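Local coordinates for protein ketosynthase (Streptomyces sp. MSC090213JE08, PDB 6KXD) that probably serves as the chain length factor of the ishigamide ketosynthase/chain length factor pair in a highly reducing type II polyketide synthase, at residues G57-S62 and E206-A211; F70-Q75 and R79-M84; A89-A94 and N155-A160; A267-C272 and H304-A309; A284-A289 and V370-G375. One frame throughout, in Å; residues are numbered along the deposited sequence.

Contact 1: residues G57-S62 and E206-A211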
# COMPACT_ATOMS: atom_id res chain seq x y z
N GLY B 57 -21.41 14.15 15.05
CA GLY B 57 -22.21 13.29 15.91
C GLY B 57 -21.43 12.94 17.16
O GLY B 57 -20.35 13.49 17.39
N PRO B 58 -21.93 12.02 18.02
CA PRO B 58 -21.24 11.68 19.26
C PRO B 58 -19.82 11.18 18.94
O PRO B 58 -19.64 10.55 17.91
CB PRO B 58 -22.11 10.59 19.91
CG PRO B 58 -23.01 10.08 18.79
CD PRO B 58 -23.16 11.23 17.82
N LEU B 59 -18.85 11.53 19.80
CA LEU B 59 -17.45 11.12 19.70
C LEU B 59 -16.98 10.65 21.06
O LEU B 59 -17.53 11.06 22.08
CB LEU B 59 -16.58 12.29 19.24
CG LEU B 59 -16.80 12.78 17.81
CD1 LEU B 59 -16.12 14.12 17.62
CD2 LEU B 59 -16.30 11.77 16.79
N PRO B 60 -15.91 9.82 21.13
CA PRO B 60 -15.40 9.34 22.41
C PRO B 60 -14.79 10.47 23.25
O PRO B 60 -14.58 10.30 24.43
CB PRO B 60 -14.31 8.30 22.08
CG PRO B 60 -14.19 8.29 20.56
CD PRO B 60 -15.14 9.32 19.99
N SER B 61 -14.43 11.57 22.58
CA SER B 61 -13.91 12.74 23.18
C SER B 61 -14.39 13.94 22.38
O SER B 61 -14.53 13.87 21.14
CB SER B 61 -12.41 12.71 23.23
OG SER B 61 -11.92 13.95 23.69
N SER B 62 -14.58 15.06 23.07
CA SER B 62 -15.11 16.27 22.46
C SER B 62 -13.97 17.08 21.85
O SER B 62 -14.21 17.92 21.00
CB SER B 62 -15.87 17.09 23.47
OG SER B 62 -15.05 17.36 24.61
N GLU B 206 -4.14 11.64 7.04
CA GLU B 206 -5.13 11.01 7.87
C GLU B 206 -6.30 11.96 8.03
O GLU B 206 -6.10 13.11 8.33
CB GLU B 206 -4.52 10.76 9.25
CG GLU B 206 -5.37 9.91 10.19
CD GLU B 206 -5.30 8.40 9.97
OE1 GLU B 206 -4.19 7.87 9.73
OE2 GLU B 206 -6.37 7.77 9.96
N GLU B 207 -7.50 11.49 7.76
CA GLU B 207 -8.66 12.32 7.97
C GLU B 207 -9.16 12.10 9.40
O GLU B 207 -9.01 11.04 9.98
CB GLU B 207 -9.77 12.00 6.98
CG GLU B 207 -10.43 10.67 7.28
CD GLU B 207 -11.54 10.23 6.33
OE1 GLU B 207 -11.74 10.90 5.28
OE2 GLU B 207 -12.12 9.17 6.61
N PHE B 208 -9.76 13.15 9.95
CA PHE B 208 -10.56 12.99 11.14
C PHE B 208 -11.96 12.50 10.73
O PHE B 208 -12.54 12.98 9.76
CB PHE B 208 -10.64 14.28 11.97
CG PHE B 208 -11.36 14.00 13.26
CD1 PHE B 208 -10.68 13.50 14.35
CD2 PHE B 208 -12.74 14.08 13.32
CE1 PHE B 208 -11.36 13.15 15.51
CE2 PHE B 208 -13.42 13.71 14.47
CZ PHE B 208 -12.73 13.27 15.57
N SER B 209 -12.47 11.47 11.40
CA SER B 209 -13.81 10.96 11.16
C SER B 209 -14.31 10.36 12.46
O SER B 209 -13.50 9.89 13.26
CB SER B 209 -13.90 9.91 10.07
OG SER B 209 -13.26 8.70 10.44
N ALA B 210 -15.62 10.44 12.67
CA ALA B 210 -16.23 9.78 13.84
C ALA B 210 -15.86 8.28 13.84
O ALA B 210 -15.56 7.69 14.89
CB ALA B 210 -17.74 9.99 13.85
N ALA B 211 -15.77 7.67 12.66
CA ALA B 211 -15.44 6.26 12.62
C ALA B 211 -14.04 6.00 13.20
O ALA B 211 -13.82 5.17 14.14
CB ALA B 211 -15.61 5.72 11.24

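Contact 2: residues F70-Q75 and R79-M84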
# COMPACT_ATOMS: atom_id res chain seq x y z
N PHE B 70 -11.67 24.17 7.16
CA PHE B 70 -11.48 23.27 6.03
C PHE B 70 -12.83 22.81 5.50
O PHE B 70 -13.49 22.06 6.15
CB PHE B 70 -10.66 22.03 6.39
CG PHE B 70 -10.27 21.24 5.16
CD1 PHE B 70 -9.23 21.67 4.35
CD2 PHE B 70 -10.95 20.10 4.80
CE1 PHE B 70 -8.86 20.96 3.22
CE2 PHE B 70 -10.59 19.39 3.65
CZ PHE B 70 -9.56 19.83 2.86
N ASP B 71 -13.20 23.28 4.30
CA ASP B 71 -14.42 22.84 3.67
C ASP B 71 -14.05 22.37 2.27
O ASP B 71 -13.41 23.10 1.53
CB ASP B 71 -15.47 23.95 3.62
CG ASP B 71 -16.71 23.56 2.82
OD1 ASP B 71 -17.60 22.93 3.40
OD2 ASP B 71 -16.70 23.76 1.59
N ILE B 72 -14.47 21.15 1.94
CA ILE B 72 -13.97 20.49 0.79
C ILE B 72 -14.33 21.32 -0.44
O ILE B 72 -13.47 21.57 -1.28
CB ILE B 72 -14.49 19.06 0.73
CG1 ILE B 72 -13.86 18.25 1.88
CG2 ILE B 72 -14.28 18.44 -0.64
CD1 ILE B 72 -14.45 16.85 2.02
N GLN B 73 -15.59 21.74 -0.52
CA GLN B 73 -16.07 22.36 -1.77
C GLN B 73 -15.51 23.78 -1.89
O GLN B 73 -15.22 24.23 -2.99
CB GLN B 73 -17.60 22.25 -1.83
CG GLN B 73 -18.05 20.82 -2.14
CD GLN B 73 -19.43 20.77 -2.76
OE1 GLN B 73 -20.37 21.32 -2.20
NE2 GLN B 73 -19.55 20.08 -3.90
N GLU B 74 -15.31 24.45 -0.75
CA GLU B 74 -14.70 25.75 -0.68
C GLU B 74 -13.27 25.68 -1.20
O GLU B 74 -12.83 26.56 -1.94
CB GLU B 74 -14.72 26.27 0.75
CG GLU B 74 -14.20 27.68 0.89
CD GLU B 74 -14.31 28.26 2.29
OE1 GLU B 74 -14.00 29.45 2.44
OE2 GLU B 74 -14.70 27.51 3.21
N GLN B 75 -12.53 24.65 -0.79
CA GLN B 75 -11.17 24.46 -1.21
C GLN B 75 -11.07 23.95 -2.65
O GLN B 75 -10.17 24.40 -3.36
CB GLN B 75 -10.46 23.52 -0.23
CG GLN B 75 -10.30 24.17 1.14
CD GLN B 75 -9.38 25.36 1.06
OE1 GLN B 75 -8.33 25.32 0.42
NE2 GLN B 75 -9.77 26.46 1.69
N ARG B 79 -16.78 20.59 -8.54
CA ARG B 79 -16.73 19.47 -9.43
C ARG B 79 -16.18 18.22 -8.72
O ARG B 79 -15.04 18.21 -8.26
CB ARG B 79 -15.89 19.88 -10.65
CG ARG B 79 -15.83 18.85 -11.75
CD ARG B 79 -14.87 19.27 -12.85
NE ARG B 79 -15.35 20.46 -13.50
CZ ARG B 79 -16.24 20.48 -14.50
NH1 ARG B 79 -16.72 19.35 -14.99
NH2 ARG B 79 -16.65 21.65 -14.97
N GLY B 80 -17.02 17.20 -8.59
CA GLY B 80 -16.64 15.87 -8.06
C GLY B 80 -16.26 15.90 -6.58
O GLY B 80 -15.45 15.07 -6.06
N THR B 81 -16.83 16.85 -5.87
CA THR B 81 -16.42 17.12 -4.48
C THR B 81 -17.54 16.82 -3.49
O THR B 81 -17.28 16.69 -2.28
CB THR B 81 -15.94 18.56 -4.29
OG1 THR B 81 -16.96 19.37 -4.86
CG2 THR B 81 -14.59 18.83 -4.91
N ALA B 82 -18.76 16.68 -3.98
CA ALA B 82 -19.93 16.50 -3.07
C ALA B 82 -19.79 15.23 -2.22
O ALA B 82 -20.22 15.22 -1.08
CB ALA B 82 -21.21 16.49 -3.87
N LYS B 83 -19.28 14.15 -2.82
CA LYS B 83 -19.16 12.84 -2.20
C LYS B 83 -17.70 12.54 -1.83
O LYS B 83 -17.37 11.42 -1.39
CB LYS B 83 -19.65 11.78 -3.18
CG LYS B 83 -21.10 11.92 -3.62
CD LYS B 83 -21.95 12.41 -2.50
CE LYS B 83 -23.40 11.96 -2.53
NZ LYS B 83 -23.97 12.10 -1.17
N MET B 84 -16.81 13.51 -2.04
CA MET B 84 -15.39 13.31 -1.84
C MET B 84 -15.09 13.09 -0.36
O MET B 84 -15.54 13.84 0.51
CB MET B 84 -14.58 14.52 -2.31
CG MET B 84 -13.09 14.36 -2.04
SD MET B 84 -12.14 15.70 -2.72
CE MET B 84 -12.43 15.48 -4.47

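Contact 3: residues A89-A94 and N155-A160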
# COMPACT_ATOMS: atom_id res chain seq x y z
N ALA B 89 -9.58 14.81 0.04
CA ALA B 89 -9.61 16.27 -0.03
C ALA B 89 -8.34 16.85 0.59
O ALA B 89 -7.73 17.76 0.04
CB ALA B 89 -10.83 16.81 0.65
N LEU B 90 -7.95 16.31 1.74
CA LEU B 90 -6.77 16.84 2.39
C LEU B 90 -5.53 16.66 1.52
O LEU B 90 -4.65 17.55 1.47
CB LEU B 90 -6.56 16.10 3.69
CG LEU B 90 -7.57 16.44 4.77
CD1 LEU B 90 -7.46 15.38 5.84
CD2 LEU B 90 -7.37 17.83 5.32
N ALA B 91 -5.40 15.48 0.91
CA ALA B 91 -4.30 15.15 0.04
C ALA B 91 -4.29 16.12 -1.13
O ALA B 91 -3.22 16.60 -1.56
CB ALA B 91 -4.37 13.74 -0.47
N LEU B 92 -5.49 16.39 -1.67
CA LEU B 92 -5.55 17.23 -2.91
C LEU B 92 -5.13 18.66 -2.57
O LEU B 92 -4.37 19.24 -3.35
CB LEU B 92 -6.93 17.23 -3.54
CG LEU B 92 -7.37 15.88 -4.12
CD1 LEU B 92 -8.73 15.98 -4.79
CD2 LEU B 92 -6.35 15.33 -5.08
N VAL B 93 -5.63 19.17 -1.46
CA VAL B 93 -5.29 20.52 -1.06
C VAL B 93 -3.80 20.57 -0.78
O VAL B 93 -3.12 21.45 -1.22
CB VAL B 93 -6.11 21.01 0.13
CG1 VAL B 93 -5.60 22.39 0.57
CG2 VAL B 93 -7.59 21.09 -0.22
N ALA B 94 -3.27 19.51 -0.17
CA ALA B 94 -1.86 19.53 0.10
C ALA B 94 -1.07 19.52 -1.22
O ALA B 94 -0.01 20.15 -1.33
CB ALA B 94 -1.47 18.39 0.99
N ASN B 155 -6.28 3.61 -2.31
CA ASN B 155 -5.37 4.30 -3.15
C ASN B 155 -6.04 5.51 -3.78
O ASN B 155 -5.44 6.15 -4.63
CB ASN B 155 -4.74 3.38 -4.19
CG ASN B 155 -5.73 2.78 -5.16
OD1 ASN B 155 -6.96 2.89 -4.93
ND2 ASN B 155 -5.21 2.10 -6.16
N HIS B 156 -7.26 5.84 -3.38
CA HIS B 156 -7.98 6.89 -4.08
C HIS B 156 -7.29 8.25 -3.93
O HIS B 156 -7.24 8.98 -4.92
CB HIS B 156 -9.41 7.04 -3.61
CG HIS B 156 -10.10 8.06 -4.44
ND1 HIS B 156 -10.26 9.37 -4.03
CD2 HIS B 156 -10.61 7.98 -5.69
CE1 HIS B 156 -10.89 10.04 -5.01
NE2 HIS B 156 -11.13 9.22 -6.00
N ALA B 157 -6.82 8.62 -2.74
CA ALA B 157 -6.17 9.94 -2.58
C ALA B 157 -4.97 10.07 -3.52
O ALA B 157 -4.81 11.12 -4.22
CB ALA B 157 -5.81 10.22 -1.13
N ALA B 158 -4.12 9.04 -3.63
CA ALA B 158 -2.94 9.10 -4.43
C ALA B 158 -3.34 9.23 -5.91
O ALA B 158 -2.77 10.02 -6.65
CB ALA B 158 -2.05 7.91 -4.15
N GLY B 159 -4.32 8.43 -6.31
CA GLY B 159 -4.88 8.40 -7.66
C GLY B 159 -5.52 9.72 -8.02
O GLY B 159 -5.34 10.22 -9.16
N ALA B 160 -6.30 10.28 -7.09
CA ALA B 160 -6.94 11.59 -7.28
C ALA B 160 -5.89 12.68 -7.50
O ALA B 160 -6.09 13.60 -8.32
CB ALA B 160 -7.83 11.98 -6.13

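Contact 4: residues A267-C272 and H304-A309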
# COMPACT_ATOMS: atom_id res chain seq x y z
N ALA B 267 13.67 -0.48 22.76
CA ALA B 267 14.78 -1.22 22.20
C ALA B 267 14.71 -1.18 20.68
O ALA B 267 15.71 -1.05 20.03
CB ALA B 267 14.78 -2.64 22.69
N ALA B 268 13.51 -1.26 20.12
CA ALA B 268 13.37 -1.24 18.67
C ALA B 268 13.68 0.16 18.12
O ALA B 268 14.26 0.28 17.04
CB ALA B 268 11.99 -1.66 18.27
N VAL B 269 13.19 1.18 18.81
CA VAL B 269 13.45 2.56 18.41
C VAL B 269 14.96 2.80 18.48
O VAL B 269 15.53 3.36 17.58
CB VAL B 269 12.73 3.57 19.30
CG1 VAL B 269 13.23 4.98 19.03
CG2 VAL B 269 11.21 3.49 19.16
N THR B 270 15.56 2.43 19.60
CA THR B 270 17.02 2.57 19.78
C THR B 270 17.79 1.89 18.65
O THR B 270 18.64 2.53 18.04
CB THR B 270 17.47 2.06 21.15
OG1 THR B 270 16.77 2.84 22.11
CG2 THR B 270 18.98 2.15 21.32
N ALA B 271 17.43 0.65 18.31
CA ALA B 271 18.14 -0.09 17.32
C ALA B 271 17.94 0.55 15.95
O ALA B 271 18.86 0.66 15.17
CB ALA B 271 17.72 -1.54 17.29
N CYS B 272 16.70 0.94 15.68
CA CYS B 272 16.36 1.54 14.44
C CYS B 272 17.12 2.86 14.22
O CYS B 272 17.69 3.08 13.16
CB CYS B 272 14.86 1.79 14.39
SG CYS B 272 14.31 2.08 12.70
N HIS B 304 10.01 8.16 23.22
CA HIS B 304 10.49 9.36 23.79
C HIS B 304 11.67 9.06 24.72
O HIS B 304 12.68 9.75 24.65
CB HIS B 304 9.40 10.15 24.53
CG HIS B 304 9.95 11.44 25.04
ND1 HIS B 304 10.01 12.58 24.25
CD2 HIS B 304 10.55 11.75 26.21
CE1 HIS B 304 10.57 13.56 24.94
NE2 HIS B 304 10.92 13.07 26.14
N GLU B 305 11.53 8.07 25.59
CA GLU B 305 12.64 7.72 26.53
C GLU B 305 13.89 7.29 25.74
O GLU B 305 15.01 7.64 26.08
CB GLU B 305 12.22 6.63 27.53
CG GLU B 305 11.26 7.13 28.59
CD GLU B 305 11.69 8.43 29.27
OE1 GLU B 305 11.19 9.51 28.86
OE2 GLU B 305 12.55 8.35 30.17
N ALA B 306 13.69 6.49 24.70
CA ALA B 306 14.78 5.97 23.87
C ALA B 306 15.54 7.14 23.21
O ALA B 306 16.75 7.14 23.20
CB ALA B 306 14.27 5.00 22.85
N LEU B 307 14.83 8.10 22.62
CA LEU B 307 15.47 9.20 21.95
C LEU B 307 16.11 10.17 22.94
O LEU B 307 17.13 10.74 22.65
CB LEU B 307 14.44 9.95 21.08
CG LEU B 307 14.12 9.22 19.80
CD1 LEU B 307 12.95 9.89 19.10
CD2 LEU B 307 15.35 9.18 18.89
N ALA B 308 15.48 10.32 24.10
CA ALA B 308 15.94 11.25 25.10
C ALA B 308 17.31 10.78 25.58
O ALA B 308 18.07 11.56 26.07
CB ALA B 308 14.96 11.34 26.24
N ALA B 309 17.58 9.49 25.44
CA ALA B 309 18.91 8.94 25.81
C ALA B 309 19.92 8.96 24.64
O ALA B 309 21.12 8.99 24.83
CB ALA B 309 18.72 7.54 26.29
O HOH W 1 18.16 5.10 23.48

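Contact 5: residues A284-A289 and V370-G375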
# COMPACT_ATOMS: atom_id res chain seq x y z
N ALA B 284 25.39 10.28 16.85
CA ALA B 284 24.17 10.69 17.50
C ALA B 284 24.31 12.09 18.07
O ALA B 284 23.35 12.83 18.13
CB ALA B 284 23.80 9.70 18.56
N GLY B 285 25.52 12.44 18.55
CA GLY B 285 25.82 13.77 19.03
C GLY B 285 25.64 14.85 17.97
O GLY B 285 25.50 15.97 18.30
N GLU B 286 25.63 14.48 16.70
CA GLU B 286 25.46 15.48 15.65
C GLU B 286 23.98 15.87 15.47
O GLU B 286 23.66 16.85 14.78
CB GLU B 286 25.93 14.94 14.31
CG GLU B 286 27.42 14.69 14.22
CD GLU B 286 27.75 14.23 12.81
OE1 GLU B 286 28.36 13.14 12.67
OE2 GLU B 286 27.34 14.94 11.87
N VAL B 287 23.07 15.11 16.07
CA VAL B 287 21.65 15.38 15.86
C VAL B 287 21.29 16.71 16.49
O VAL B 287 21.50 16.94 17.68
CB VAL B 287 20.74 14.26 16.41
CG1 VAL B 287 19.28 14.64 16.24
CG2 VAL B 287 21.08 12.94 15.76
N TRP B 288 20.73 17.60 15.66
CA TRP B 288 20.41 18.94 16.04
C TRP B 288 18.92 19.06 16.35
O TRP B 288 18.52 19.86 17.21
CB TRP B 288 20.86 19.88 14.92
CG TRP B 288 20.48 21.32 15.05
CD1 TRP B 288 21.15 22.31 15.72
CD2 TRP B 288 19.34 21.95 14.45
NE1 TRP B 288 20.48 23.50 15.58
CE2 TRP B 288 19.37 23.31 14.82
CE3 TRP B 288 18.29 21.48 13.64
CZ2 TRP B 288 18.40 24.20 14.39
CZ3 TRP B 288 17.32 22.36 13.24
CH2 TRP B 288 17.38 23.71 13.61
N ALA B 289 18.11 18.26 15.65
CA ALA B 289 16.68 18.20 15.90
C ALA B 289 16.23 16.75 15.83
O ALA B 289 16.60 16.03 14.88
CB ALA B 289 15.91 19.05 14.91
N VAL B 370 16.91 10.00 8.98
CA VAL B 370 17.98 10.98 9.28
C VAL B 370 18.11 11.92 8.08
O VAL B 370 18.22 11.48 6.94
CB VAL B 370 19.29 10.26 9.60
CG1 VAL B 370 20.43 11.23 9.86
CG2 VAL B 370 19.12 9.34 10.79
N LEU B 371 17.96 13.21 8.35
CA LEU B 371 18.01 14.25 7.30
C LEU B 371 19.21 15.15 7.56
O LEU B 371 19.56 15.38 8.71
CB LEU B 371 16.77 15.12 7.36
CG LEU B 371 15.43 14.36 7.36
CD1 LEU B 371 14.29 15.35 7.53
CD2 LEU B 371 15.26 13.58 6.08
N ARG B 372 19.75 15.73 6.50
CA ARG B 372 20.68 16.82 6.66
C ARG B 372 20.00 18.08 6.14
O ARG B 372 19.57 18.07 4.95
CB ARG B 372 21.95 16.48 5.92
CG ARG B 372 22.79 17.72 5.63
CD ARG B 372 24.22 17.69 6.08
NE ARG B 372 24.83 16.40 6.35
CZ ARG B 372 25.57 16.15 7.43
NH1 ARG B 372 25.64 17.04 8.42
NH2 ARG B 372 26.22 15.00 7.52
N LEU B 373 19.89 19.10 7.00
CA LEU B 373 19.21 20.35 6.65
C LEU B 373 20.18 21.12 5.76
O LEU B 373 21.40 21.11 5.99
CB LEU B 373 18.74 21.09 7.90
CG LEU B 373 17.88 20.23 8.83
CD1 LEU B 373 17.58 20.94 10.13
CD2 LEU B 373 16.60 19.82 8.12
N ILE B 374 19.66 21.66 4.66
CA ILE B 374 20.45 22.38 3.70
C ILE B 374 19.89 23.80 3.68
O ILE B 374 20.24 24.56 4.58
CB ILE B 374 20.46 21.64 2.36
CG1 ILE B 374 21.07 20.25 2.54
CG2 ILE B 374 21.17 22.43 1.27
CD1 ILE B 374 20.87 19.37 1.36
N GLY B 375 18.96 24.09 2.76
CA GLY B 375 18.39 25.44 2.52
C GLY B 375 19.10 26.16 1.38
O GLY B 375 20.33 26.01 1.24

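Contact 1: residues G57-S62 and E206-A211
Leu59 sets its two methyl groups against the edge of Phe208 and against Ala210. Leu59 CD2 takes the closer approach, reaching Ala210 CA at 3.6 Å and lying 3.7 Å from Ala210 CB. Leu59 CD1 faces the far end of the phenylalanine, 4.1 Å from Phe208 CZ. It meets the ring at its edge, near the ring plane, so this is not a stack on the face. The two side chains come from opposite directions. Phe208 holds CG anti to its backbone N (chi1 -174°), which carries the ring out to the leucine although its CB does not point straight at the loop. Leu59 has CG anti to the carbonyl carbon (chi1 -68°), and its fork opens onto both partners. Cutting Leu59 back to an alanine would probably open a gap at the edge of Phe208 and take from Ala210 the methyl that lies on it. Pro58 and Pro60 also hold on to helix 210-219: Pro58 O accepts from Trp214 NE1, and Pro60 packs on Trp214 and His217. Ser209 is the N-cap of that helix, with its OG bonded to His212 N. Here the loop between strands 50-51 and 63-65 covers the turn from strand 199-206 into helix 210-219, in the N-terminal half of a thiolase-fold ketoacyl synthase.

Contact 2: residues F70-Q75 and R79-M84
Thr81 OG1 takes part in two hydrogen bonds: Thr81 OG1 accepts from Gln73 NE2 at 2.9 Å and donates to Gly77 O. This ties loop 79-84 back onto the short N-capped helix 72-76, just before helix 86-99 of the ketoacyl synthase domain. The bond from Gln73 is nearly straight, with an N-H...O angle of 160°, and the hydroxyl lies close to the amide plane of the glutamine. Gln73 gets there with an extended chain beyond CG, and Gln73 CG also rests 3.3 Å from Thr81 OG1. The threonine turns OG1 between its own N and carbonyl carbon (chi1 51°), which presents the oxygen to the helix. A valine in place of Thr81 would probably leave the Gln73 amide without its acceptor and free to turn, and Gly77 O without this donor. The helix start is fixed separately. Asp71 is the N-cap, and Asp71 OD2 accepts from Glu74 N at 2.8 Å through the anti lone pair. Beside the glutamine bond the isoleucine makes looser van der Waals contacts. Ile72 and Thr81 slide past each other, and Ile72 CG2 lies 3.8 Å from Thr81 O. Both Ile72 and Met84 also pack on helix 86-99, at Ala89 and Leu92 respectively. Farther along, Ile72 CG2 meets Met84 SD at 4.1 Å, while Ile72 CD1 reaches the backbone at Met84 O, 3.5 Å away.

Contact 3: residues A89-A94 and N155-A160
Ala157 meets Ala91 two residues after Asn155, the N-cap residue of helix 156-165. Asn155 itself packs on Thr167 of the neighbouring ketosynthase chain. His156 bonds Thr88 through ND1 and lies against Pro269 of that same chain. At the next residue the two helices touch: Ala157 CB lies 3.9 Å from Ala91 CB, methyl against methyl. With only methyl groups in between, the two backbones come close, and the CA atoms of Ala91 and Ala157 are 6.1 Å apart. This helix pair is thus part of the buried helical packing in the N-terminal half of the thiolase fold, with the partner subunit close by. Ala158 turns its CB away from helix 86-99, and its O accepts from Asn171 ND2. One turn on from Ala157, Ala160 faces helix 86-99 again. Leu92 CD2 lies over it, 3.8 Å from Ala160 CB and 3.6 Å from Ala160 C. The leucine reaches this far because CG stands anti to its carbonyl carbon (chi1 -67°) and chi2 is extended (-178°). Leu92 also touches Leu76, on the side of helix 72-76.

Contact 4: residues A267-C272 and H304-A309
Helix segments 267-272 and 304-309 run in roughly the same direction, with Thr270 and Ala306 nearest each other across the gap. Their axes come within 8.6 Å and cross at -39°. The CA atoms of Thr270 and Ala306 are 5.8 Å apart, so the close point is set by a small residue. Ala306 points its CB at the other helix, against Val269 and Thr270. There Ala306 CB touches Thr270 OG1 at 3.4 Å and Val269 CG1 at 4.0 Å. Val269 holds CG1 anti to its backbone N (chi1 170°), which turns that methyl toward the second helix. Val269 CG1 also lies 4.4 Å from Leu307 CG, a looser touch. Val269 also packs on Cys358, Val360 and Val366, and Leu307 rests on Leu356 and Cys358. Both helices therefore cover strand 354-360. The polar side of the contact runs through Thr270. Its OG1 stands anti to the carbonyl carbon and donates to Gly266 O, one turn back in its own helix. Thr270 OG1 also accepts a hydrogen bond from a water, 3.0 Å from it. That water also sits near Ala306 O, but this second distance is so short that the link is doubtful in detail. A partly buried helix pair of this kind, laid on one face of a sheet, is consistent with the outer helical layer of the C-terminal half of a thiolase fold.

Contact 5: residues A284-A289 and V370-G375
Segment 284-289 is a 3-10 turn at 284-286 leading into strand 287-291, with a corner at Trp288; strand 354-360 lies between that strand and 365-373, and the nearest CA atoms, those of Trp288 and Leu373, are 9.6 Å apart. Side chains bridge the distance. Leu373 CD1 meets the benzene part of the indole, 3.4 Å from Trp288 CZ3 and 3.6 Å from Trp288 CE3. This is a tight fit. The methyl comes in obliquely, and the two side chains cross at about a right angle. Trp288 puts CG anti to its backbone N (chi1 173°), which swings the indole out toward the end of strand 365-373. The ring has a second partner, Arg318, in a cation-pi contact, and Arg318 NE also bonds Trp288 O. A phosphate ion, probably from the crystallisation liquor, lies about 4 Å from the tryptophan side chain. The second pair is a looser one. Glu286 OE2 and Arg372 NH1 are 4.4 Å apart, too far for a salt bridge, though the opposite charges probably attract. Glu286 OE2 lies at the edge of the guanidinium group, near its plane. Each charged group has a firmer bond of its own: Arg372 NH1 to Gly352 O, and Glu286 OE1 to Asp283 N. As the residue before Leu373 in the strand, Arg372 points its CB away, and only its end comes back toward Glu286. Together the two pairs join side chains beside the start of strand 354-360, in the C-terminal half of the thiolase fold.

How the contacts relate
Contact 1 opens first along the chain and closes the longest loop, from the segment before strand 63-65 to the start of helix 210-219. Contacts 2 and 3 are nested inside it, one after the other. Contact 2 closes a short turn, and contact 3 joins helix 86-99 to helix 156-165. Contacts 2 and 3 pack against each other, also through Phe70 and Val93. Contact 3 also touches contact 1, at Leu90 with Glu206 and Glu207. Contacts 4 and 5 follow in the C-terminal half. Their segments alternate, so the loops cross. Contact 4 joins helices 265-280 and 298-310; contact 5 joins strands 287-291 and 365-373. Their centres are about 17 Å apart.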